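Beta-galactosidase (Bacteroides thetaiotaomicron, PDB 5MUJ) is a glycoside hydrolase that binds chain B of the plant pectin rhamnogalacturonan II and probably cleaves an arabinofuranose from it. Local coordinates at residues 91-96 with 103-108; 126-131 with 208-213; 198-203 with 258-263. One frame throughout, in Å; residues are numbered along the deposited sequence.

Contact 1. Residues 91-96 with 103-108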
# COMPACT_ATOMS: atom_id res chain seq x y z
N GLU A 91 -3.45 -9.06 -10.70
CA GLU A 91 -3.07 -10.26 -9.93
C GLU A 91 -1.96 -9.93 -8.94
O GLU A 91 -1.31 -8.90 -9.06
CB GLU A 91 -2.64 -11.44 -10.84
CG GLU A 91 -3.73 -11.94 -11.77
CD GLU A 91 -3.33 -13.13 -12.59
OE1 GLU A 91 -2.32 -13.02 -13.37
OE2 GLU A 91 -3.98 -14.16 -12.41
N THR A 92 -1.80 -10.78 -7.93
CA THR A 92 -0.82 -10.57 -6.92
C THR A 92 0.23 -11.68 -7.08
O THR A 92 -0.08 -12.88 -7.20
CB THR A 92 -1.41 -10.59 -5.54
OG1 THR A 92 -2.51 -9.67 -5.48
CG2 THR A 92 -0.39 -10.21 -4.46
N TRP A 93 1.47 -11.21 -7.06
CA TRP A 93 2.67 -12.05 -7.20
C TRP A 93 3.52 -11.90 -5.93
O TRP A 93 3.37 -10.98 -5.11
CB TRP A 93 3.47 -11.62 -8.44
CG TRP A 93 2.80 -11.82 -9.74
CD1 TRP A 93 1.67 -11.18 -10.20
CD2 TRP A 93 3.19 -12.70 -10.79
NE1 TRP A 93 1.32 -11.61 -11.45
CE2 TRP A 93 2.24 -12.55 -11.85
CE3 TRP A 93 4.23 -13.61 -10.94
CZ2 TRP A 93 2.32 -13.28 -13.03
CZ3 TRP A 93 4.30 -14.34 -12.09
CH2 TRP A 93 3.40 -14.16 -13.14
N ILE A 94 4.50 -12.77 -5.85
CA ILE A 94 5.49 -12.78 -4.75
C ILE A 94 6.93 -12.94 -5.30
O ILE A 94 7.16 -13.70 -6.23
CB ILE A 94 5.13 -13.81 -3.64
CG1 ILE A 94 5.88 -13.53 -2.35
CG2 ILE A 94 5.40 -15.25 -4.08
CD1 ILE A 94 5.38 -14.32 -1.16
N ALA A 95 7.84 -12.19 -4.69
CA ALA A 95 9.24 -12.29 -5.04
C ALA A 95 10.03 -12.44 -3.78
O ALA A 95 9.61 -12.12 -2.68
CB ALA A 95 9.72 -11.07 -5.79
N GLU A 96 11.19 -13.06 -3.95
CA GLU A 96 12.11 -13.25 -2.81
C GLU A 96 13.47 -12.52 -2.99
O GLU A 96 13.84 -12.16 -4.10
CB GLU A 96 12.39 -14.74 -2.54
CG GLU A 96 13.16 -15.45 -3.66
CD GLU A 96 13.52 -16.88 -3.34
OE1 GLU A 96 12.85 -17.55 -2.55
OE2 GLU A 96 14.53 -17.31 -3.92
N TRP A 103 15.99 -8.99 -6.25
CA TRP A 103 14.67 -9.67 -6.09
C TRP A 103 14.45 -10.69 -7.19
O TRP A 103 14.79 -10.44 -8.36
CB TRP A 103 13.48 -8.65 -6.08
CG TRP A 103 13.51 -7.85 -4.85
CD1 TRP A 103 14.17 -6.66 -4.65
CD2 TRP A 103 12.92 -8.19 -3.59
NE1 TRP A 103 14.05 -6.27 -3.33
CE2 TRP A 103 13.28 -7.19 -2.67
CE3 TRP A 103 12.16 -9.26 -3.14
CZ2 TRP A 103 12.92 -7.26 -1.34
CZ3 TRP A 103 11.80 -9.31 -1.85
CH2 TRP A 103 12.16 -8.31 -0.96
N ARG A 104 13.88 -11.84 -6.83
CA ARG A 104 13.51 -12.85 -7.83
C ARG A 104 12.03 -13.23 -7.71
O ARG A 104 11.59 -13.73 -6.68
CB ARG A 104 14.37 -14.09 -7.67
CG ARG A 104 15.88 -13.86 -7.83
CD ARG A 104 16.65 -15.13 -7.51
NE ARG A 104 16.44 -15.51 -6.12
CZ ARG A 104 17.15 -15.04 -5.09
NH1 ARG A 104 18.14 -14.17 -5.30
NH2 ARG A 104 16.86 -15.42 -3.85
N THR A 105 11.30 -13.05 -8.80
CA THR A 105 9.84 -13.34 -8.79
C THR A 105 9.61 -14.82 -8.80
O THR A 105 10.28 -15.56 -9.57
CB THR A 105 9.17 -12.68 -9.97
OG1 THR A 105 9.25 -11.28 -9.74
CG2 THR A 105 7.72 -13.17 -10.12
N LEU A 106 8.71 -15.26 -7.91
CA LEU A 106 8.43 -16.68 -7.74
C LEU A 106 7.17 -17.17 -8.45
O LEU A 106 7.14 -18.33 -8.88
CB LEU A 106 8.33 -17.04 -6.26
CG LEU A 106 9.57 -16.85 -5.40
CD1 LEU A 106 9.34 -17.14 -3.92
CD2 LEU A 106 10.71 -17.77 -5.86
N GLY A 107 6.16 -16.30 -8.58
CA GLY A 107 4.86 -16.69 -9.17
C GLY A 107 3.76 -16.02 -8.40
O GLY A 107 4.01 -15.26 -7.46
N ARG A 108 2.54 -16.37 -8.82
CA ARG A 108 1.32 -15.78 -8.26
C ARG A 108 0.89 -16.33 -6.90
O ARG A 108 1.06 -17.53 -6.61
CB ARG A 108 0.15 -15.94 -9.24
CG ARG A 108 0.30 -15.23 -10.58
CD ARG A 108 -0.70 -15.81 -11.53
NE ARG A 108 -0.65 -15.33 -12.89
CZ ARG A 108 0.03 -15.88 -13.88
NH1 ARG A 108 0.87 -16.90 -13.66
NH2 ARG A 108 -0.07 -15.35 -15.08
O HOH W 1 -2.33 -13.61 -16.00
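Glu96 and Arg104 pair at one end of this two-strand ladder, Glu91, Trp93 and Arg108 at the other. The CG of Glu96 sits between its backbone N and carbonyl carbon (chi1 66°), and the chain runs extended from there to a salt bridge in which Arg104 NH2 donates to Glu96 OE2 over 3.0 Å. The oxygen lies in the guanidinium plane, whereas the donor stands above the carboxylate plane; the two planes are 87° apart. Leu106 CD1 lies 3.8 Å from the other oxygen, Glu96 OE1. Arg108 runs alongside Trp93, its CG over the centre of the six-membered ring in a CH-pi contact, 3.5 Å from Trp93 CE2. Farther out, Trp93 CZ2 lies over the guanidinium centre, 3.6 Å from Arg108 CZ. Arg108 NE makes a nearly straight salt bridge to Glu91 OE1 (2.9 Å, 173°), and a water joins that oxygen to Arg108 NH2. The carboxylate is gripped a second time through OE2, by the backbone N of Tyr112. Between these ends Ile94 N donates to Gly107 O at 3.0 Å and Leu106 N to Ile94 O at 2.8 Å. The register slips by one residue between Ile94 and Ala95. The result is a beta bulge in the antiparallel hairpin formed by the third and fourth strands of one propeller blade.

Contact 2. Residues 126-131 with 208-213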
# COMPACT_ATOMS: atom_id res chain seq x y z
N PRO A 126 -0.64 -8.32 2.35
CA PRO A 126 -0.61 -9.11 3.56
C PRO A 126 -0.99 -8.35 4.83
O PRO A 126 -0.80 -7.12 4.92
CB PRO A 126 0.84 -9.58 3.60
CG PRO A 126 1.17 -9.75 2.17
CD PRO A 126 0.48 -8.63 1.45
N ALA A 127 -1.55 -9.10 5.78
CA ALA A 127 -2.08 -8.56 7.01
C ALA A 127 -1.32 -9.01 8.23
O ALA A 127 -0.50 -9.95 8.19
CB ALA A 127 -3.54 -8.99 7.15
N LEU A 128 -1.56 -8.31 9.32
CA LEU A 128 -1.02 -8.56 10.61
C LEU A 128 0.53 -8.52 10.61
O LEU A 128 1.18 -9.37 11.22
CB LEU A 128 -1.52 -9.91 11.14
CG LEU A 128 -3.01 -10.23 10.98
CD1 LEU A 128 -3.33 -11.52 11.73
CD2 LEU A 128 -3.92 -9.11 11.45
N PRO A 129 1.10 -7.48 9.97
CA PRO A 129 2.56 -7.36 10.03
C PRO A 129 2.99 -6.99 11.46
O PRO A 129 2.26 -6.28 12.15
CB PRO A 129 2.85 -6.18 9.10
CG PRO A 129 1.60 -5.32 9.24
CD PRO A 129 0.47 -6.30 9.32
N ASP A 130 4.18 -7.43 11.88
CA ASP A 130 4.83 -6.87 13.05
C ASP A 130 5.05 -5.38 12.73
O ASP A 130 5.70 -5.04 11.74
CB ASP A 130 6.16 -7.58 13.29
CG ASP A 130 6.84 -7.18 14.59
OD1 ASP A 130 6.60 -6.11 15.17
OD2 ASP A 130 7.69 -7.95 15.03
N MSE A 131 4.44 -4.51 13.54
CA MSE A 131 4.46 -3.06 13.31
C MSE A 131 5.67 -2.38 13.90
O MSE A 131 5.89 -1.19 13.65
CB MSE A 131 3.25 -2.42 13.98
CG MSE A 131 2.00 -2.82 13.25
SE MSE A 131 0.50 -2.12 14.29
CE MSE A 131 0.61 -0.24 13.72
N SER A 208 -6.09 -1.53 1.44
CA SER A 208 -6.34 -1.75 2.85
C SER A 208 -5.17 -2.48 3.49
O SER A 208 -4.42 -3.16 2.80
CB SER A 208 -7.58 -2.64 3.03
OG SER A 208 -7.34 -3.91 2.40
N THR A 209 -5.00 -2.34 4.80
CA THR A 209 -4.03 -3.16 5.57
C THR A 209 -4.63 -3.33 6.94
O THR A 209 -5.15 -2.36 7.50
CB THR A 209 -2.63 -2.52 5.65
OG1 THR A 209 -2.03 -2.56 4.36
CG2 THR A 209 -1.76 -3.26 6.61
N VAL A 210 -4.68 -4.56 7.42
CA VAL A 210 -5.20 -4.86 8.75
C VAL A 210 -4.06 -5.10 9.72
O VAL A 210 -3.13 -5.89 9.44
CB VAL A 210 -6.13 -6.10 8.71
CG1 VAL A 210 -6.59 -6.52 10.11
CG2 VAL A 210 -7.31 -5.82 7.78
N TYR A 211 -4.12 -4.43 10.86
CA TYR A 211 -3.14 -4.53 11.94
C TYR A 211 -3.72 -5.28 13.14
O TYR A 211 -4.91 -5.17 13.40
CB TYR A 211 -2.70 -3.11 12.35
CG TYR A 211 -2.03 -2.36 11.21
CD1 TYR A 211 -0.71 -2.67 10.84
CD2 TYR A 211 -2.69 -1.38 10.49
CE1 TYR A 211 -0.09 -2.03 9.78
CE2 TYR A 211 -2.08 -0.73 9.42
CZ TYR A 211 -0.77 -1.05 9.07
OH TYR A 211 -0.20 -0.39 8.01
N TRP A 212 -2.88 -6.06 13.85
CA TRP A 212 -3.24 -6.64 15.14
C TRP A 212 -2.86 -5.62 16.22
O TRP A 212 -1.70 -5.32 16.40
CB TRP A 212 -2.52 -7.98 15.41
CG TRP A 212 -2.77 -8.50 16.80
CD1 TRP A 212 -3.99 -8.70 17.39
CD2 TRP A 212 -1.79 -8.87 17.78
NE1 TRP A 212 -3.83 -9.17 18.67
CE2 TRP A 212 -2.49 -9.28 18.94
CE3 TRP A 212 -0.39 -8.89 17.79
CZ2 TRP A 212 -1.82 -9.72 20.10
CZ3 TRP A 212 0.27 -9.32 18.95
CH2 TRP A 212 -0.45 -9.73 20.08
N ASP A 213 -3.85 -5.02 16.88
CA ASP A 213 -3.62 -4.06 17.96
C ASP A 213 -3.81 -4.79 19.28
O ASP A 213 -4.92 -4.97 19.74
CB ASP A 213 -4.58 -2.87 17.84
CG ASP A 213 -4.37 -1.83 18.93
OD1 ASP A 213 -3.40 -1.95 19.73
OD2 ASP A 213 -5.20 -0.90 19.02
O HOH W 2 -4.05 -6.38 5.14
O HOH W 3 -0.15 -4.79 3.91
O HOH W 4 -0.17 -6.02 13.02
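Val210 O receives the backbone hydrogen bond from Leu128 N, 2.9 Å long and 166° at the hydrogen, while Pro129 CD packs 3.6 Å from the same Val210 O. The other polar links run through water. One water receives a hydrogen from Trp212 N and gives one to Pro129 O, and two more tie Pro126 O to Val210 N (weakly at Pro126) and to Thr209 OG1. Apart from these links the packing is apolar. Leu128 and Val210 lie side by side, with Leu128 CD2 4.0 Å from Val210 CG1. Pro129 CG comes within 3.7 Å of Tyr211 CE1, obliquely to the ring. Selenomethionine Met131 crosses the tyrosine side chain at about a right angle: its CG is 3.6 Å from Tyr211 CD1, and a bend at chi3 (77°) carries CE over one face of the ring. The selenium sits oblique to the ring in a Met-aromatic contact, 3.7 Å from Tyr211 CD1. Tyr211 OH continues to the backbone N of Ile276, on strand 270-279. The loop leaving the first strand of one blade thus packs on the first strand of the next, the blade-to-blade junction of a five-bladed beta-propeller.

Contact 3. Residues 198-203 with 258-263; sequences QWWEKL and GNPVFA. With 8PK (4-O-[(1R)-1-hydroxyethyl]-2-O-methyl-alpha-L-fucopyranose), chain B.
The Trp200 ring is sandwiched between Glu201 CB, over the centre of one face, and Pro260 CB, over the opposite face and offset toward the rim. Gln198 CD lies at its edge, in plane. Trp199 has Trp200 CB over one face and a water at its edge, while Pro260 CD approaches obliquely, 3.3 Å from Trp199 CZ2. Here two loops of one propeller blade meet: 198-203, with a 3-10 turn at 199-200, leads into the blade's first strand, and 258-263 follows its last. With CG between its backbone N and carbonyl carbon (chi1 73°), the Trp200 ring turns to the side where Pro260 and Asn259 lie. Pro260, which follows a cis peptide, lies against both tryptophans, its CG 3.9 Å from Trp200 CB. Asn259 approaches beside it, with CB 3.3 Å from Trp200 NE1.

Two donors grip Gln198 OE1. Asn259 ND2 reaches it at 3.1 Å in the carbonyl plane, on a lone pair, and Trp200 NE1 at 2.8 Å from above that plane. The two amide planes stand 78° apart. Outside the pair, Asn259 ND2 also binds Ile244 O and Gln198 NE2 binds Tyr256 O, which fixes how both amides are turned. Gln198 N donates to Glu201 OE2, which also forms a salt bridge with Arg255 NE.

At its far end, 198-203 reaches the glycan pocket. Leu203 CD1 lies 3.6 Å from O3 of the bound methylated fucose derivative 8PK, which is itself hydrogen-bonded to Lys238 NZ. Back at the loop junction, the water at the Trp199 edge accepts from Trp199 NE1 and donates to Asn259 O, 2.8 Å away.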
# COMPACT_ATOMS: atom_id res chain seq x y z
N GLN A 198 -19.89 4.75 4.51
CA GLN A 198 -19.84 6.18 4.79
C GLN A 198 -19.52 7.01 3.53
O GLN A 198 -19.10 6.47 2.50
CB GLN A 198 -18.80 6.43 5.87
CG GLN A 198 -19.14 5.77 7.20
CD GLN A 198 -17.95 5.69 8.13
OE1 GLN A 198 -16.83 5.42 7.67
NE2 GLN A 198 -18.17 5.93 9.42
N TRP A 199 -19.76 8.33 3.61
CA TRP A 199 -19.60 9.20 2.44
C TRP A 199 -18.25 9.08 1.72
O TRP A 199 -18.19 9.09 0.51
CB TRP A 199 -19.87 10.69 2.80
CG TRP A 199 -18.90 11.35 3.80
CD1 TRP A 199 -19.04 11.42 5.16
CD2 TRP A 199 -17.62 11.98 3.50
NE1 TRP A 199 -18.02 12.12 5.71
CE2 TRP A 199 -17.12 12.45 4.72
CE3 TRP A 199 -16.93 12.26 2.33
CZ2 TRP A 199 -15.88 13.12 4.81
CZ3 TRP A 199 -15.73 12.91 2.40
CH2 TRP A 199 -15.22 13.36 3.63
N TRP A 200 -17.20 8.98 2.51
CA TRP A 200 -15.81 9.00 1.99
C TRP A 200 -15.37 7.78 1.20
O TRP A 200 -14.29 7.80 0.59
CB TRP A 200 -14.90 9.25 3.18
CG TRP A 200 -14.78 8.07 4.06
CD1 TRP A 200 -15.59 7.72 5.08
CD2 TRP A 200 -13.74 7.06 4.02
NE1 TRP A 200 -15.19 6.56 5.66
CE2 TRP A 200 -14.04 6.13 5.03
CE3 TRP A 200 -12.64 6.84 3.20
CZ2 TRP A 200 -13.24 4.99 5.26
CZ3 TRP A 200 -11.84 5.72 3.45
CH2 TRP A 200 -12.15 4.81 4.46
N GLU A 201 -16.18 6.73 1.21
CA GLU A 201 -15.86 5.45 0.56
C GLU A 201 -16.97 5.03 -0.42
O GLU A 201 -17.00 3.91 -0.82
CB GLU A 201 -15.64 4.37 1.63
CG GLU A 201 -16.92 4.03 2.39
CD GLU A 201 -16.78 2.98 3.45
OE1 GLU A 201 -16.01 2.01 3.24
OE2 GLU A 201 -17.50 3.09 4.48
N LYS A 202 -17.92 5.92 -0.78
CA LYS A 202 -19.06 5.51 -1.66
C LYS A 202 -18.73 5.19 -3.10
O LYS A 202 -19.47 4.46 -3.71
CB LYS A 202 -20.21 6.54 -1.67
CG LYS A 202 -20.89 6.74 -0.35
CD LYS A 202 -21.74 5.58 0.10
CE LYS A 202 -22.42 5.92 1.42
NZ LYS A 202 -23.64 6.76 1.21
N LEU A 203 -17.61 5.73 -3.63
CA LEU A 203 -17.28 5.55 -5.04
C LEU A 203 -16.58 4.20 -5.32
O LEU A 203 -16.92 3.49 -6.26
CB LEU A 203 -16.42 6.72 -5.54
CG LEU A 203 -17.15 8.07 -5.45
CD1 LEU A 203 -16.26 9.27 -5.80
CD2 LEU A 203 -18.41 8.08 -6.32
N GLY A 258 -15.78 8.05 13.45
CA GLY A 258 -15.10 9.31 13.14
C GLY A 258 -14.39 9.38 11.81
O GLY A 258 -13.65 10.33 11.57
N ASN A 259 -14.62 8.41 10.91
CA ASN A 259 -14.02 8.45 9.57
C ASN A 259 -14.46 9.65 8.71
O ASN A 259 -15.60 10.19 8.89
CB ASN A 259 -14.38 7.20 8.78
CG ASN A 259 -13.57 6.00 9.17
OD1 ASN A 259 -12.49 6.15 9.72
ND2 ASN A 259 -14.11 4.80 8.92
N PRO A 260 -13.62 10.11 7.76
CA PRO A 260 -12.21 9.67 7.55
C PRO A 260 -11.27 10.27 8.60
O PRO A 260 -11.55 11.33 9.13
CB PRO A 260 -11.88 10.18 6.13
CG PRO A 260 -12.88 11.28 5.86
CD PRO A 260 -14.10 11.05 6.72
N VAL A 261 -10.16 9.59 8.92
CA VAL A 261 -9.24 10.08 9.93
C VAL A 261 -8.03 10.86 9.35
O VAL A 261 -7.27 11.46 10.11
CB VAL A 261 -8.69 8.94 10.80
CG1 VAL A 261 -9.82 8.22 11.51
CG2 VAL A 261 -7.80 7.97 10.00
N PHE A 262 -7.86 10.83 8.04
CA PHE A 262 -6.76 11.55 7.43
C PHE A 262 -7.05 11.85 5.98
O PHE A 262 -7.34 10.95 5.22
CB PHE A 262 -5.48 10.72 7.51
CG PHE A 262 -4.24 11.48 7.17
CD1 PHE A 262 -3.90 12.66 7.83
CD2 PHE A 262 -3.38 10.97 6.24
CE1 PHE A 262 -2.73 13.35 7.51
CE2 PHE A 262 -2.23 11.64 5.91
CZ PHE A 262 -1.89 12.84 6.54
N ALA A 263 -7.00 13.13 5.62
CA ALA A 263 -7.35 13.57 4.31
C ALA A 263 -6.67 14.90 4.04
O ALA A 263 -6.31 15.61 4.97
CB ALA A 263 -8.86 13.77 4.20
O9 8PK B . -15.90 5.61 -10.93
C8 8PK B . -15.06 5.40 -9.81
C10 8PK B . -15.19 3.98 -9.31
O4 8PK B . -13.70 5.71 -10.14
C4 8PK B . -13.53 7.02 -10.69
C5 8PK B . -12.35 7.01 -11.63
C6 8PK B . -12.52 5.98 -12.75
O5 8PK B . -11.13 6.75 -10.89
C3 8PK B . -13.33 8.06 -9.58
O3 8PK B . -14.43 8.11 -8.66
C2 8PK B . -12.07 7.71 -8.82
O2 8PK B . -11.88 8.71 -7.82
C7 8PK B . -12.08 8.25 -6.48
C1 8PK B . -10.88 7.63 -9.79
O HOH W 5 -16.93 12.59 8.27

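In the fold
The three contacts span three successive blades of a five-bladed beta-propeller. Contact 1 is internal to the blade that runs from strand 59-68 to strand 104-110 and closes before contact 2 opens. Contact 2 joins the next blade, which starts with strand 121-126, to strand 204-212, and contact 3 brings together the loops that enter and leave the blade begun by that strand. The segments of contacts 2 and 3 alternate along the chain. Centres of contacts 1 and 2, and of 2 and 3, are 20 Å apart, whereas contacts 1 and 3 stand 32 Å apart. Contact 3 alone includes a glycan-pocket residue, Leu203, so contacts 1 and 2 are packing within and between blades.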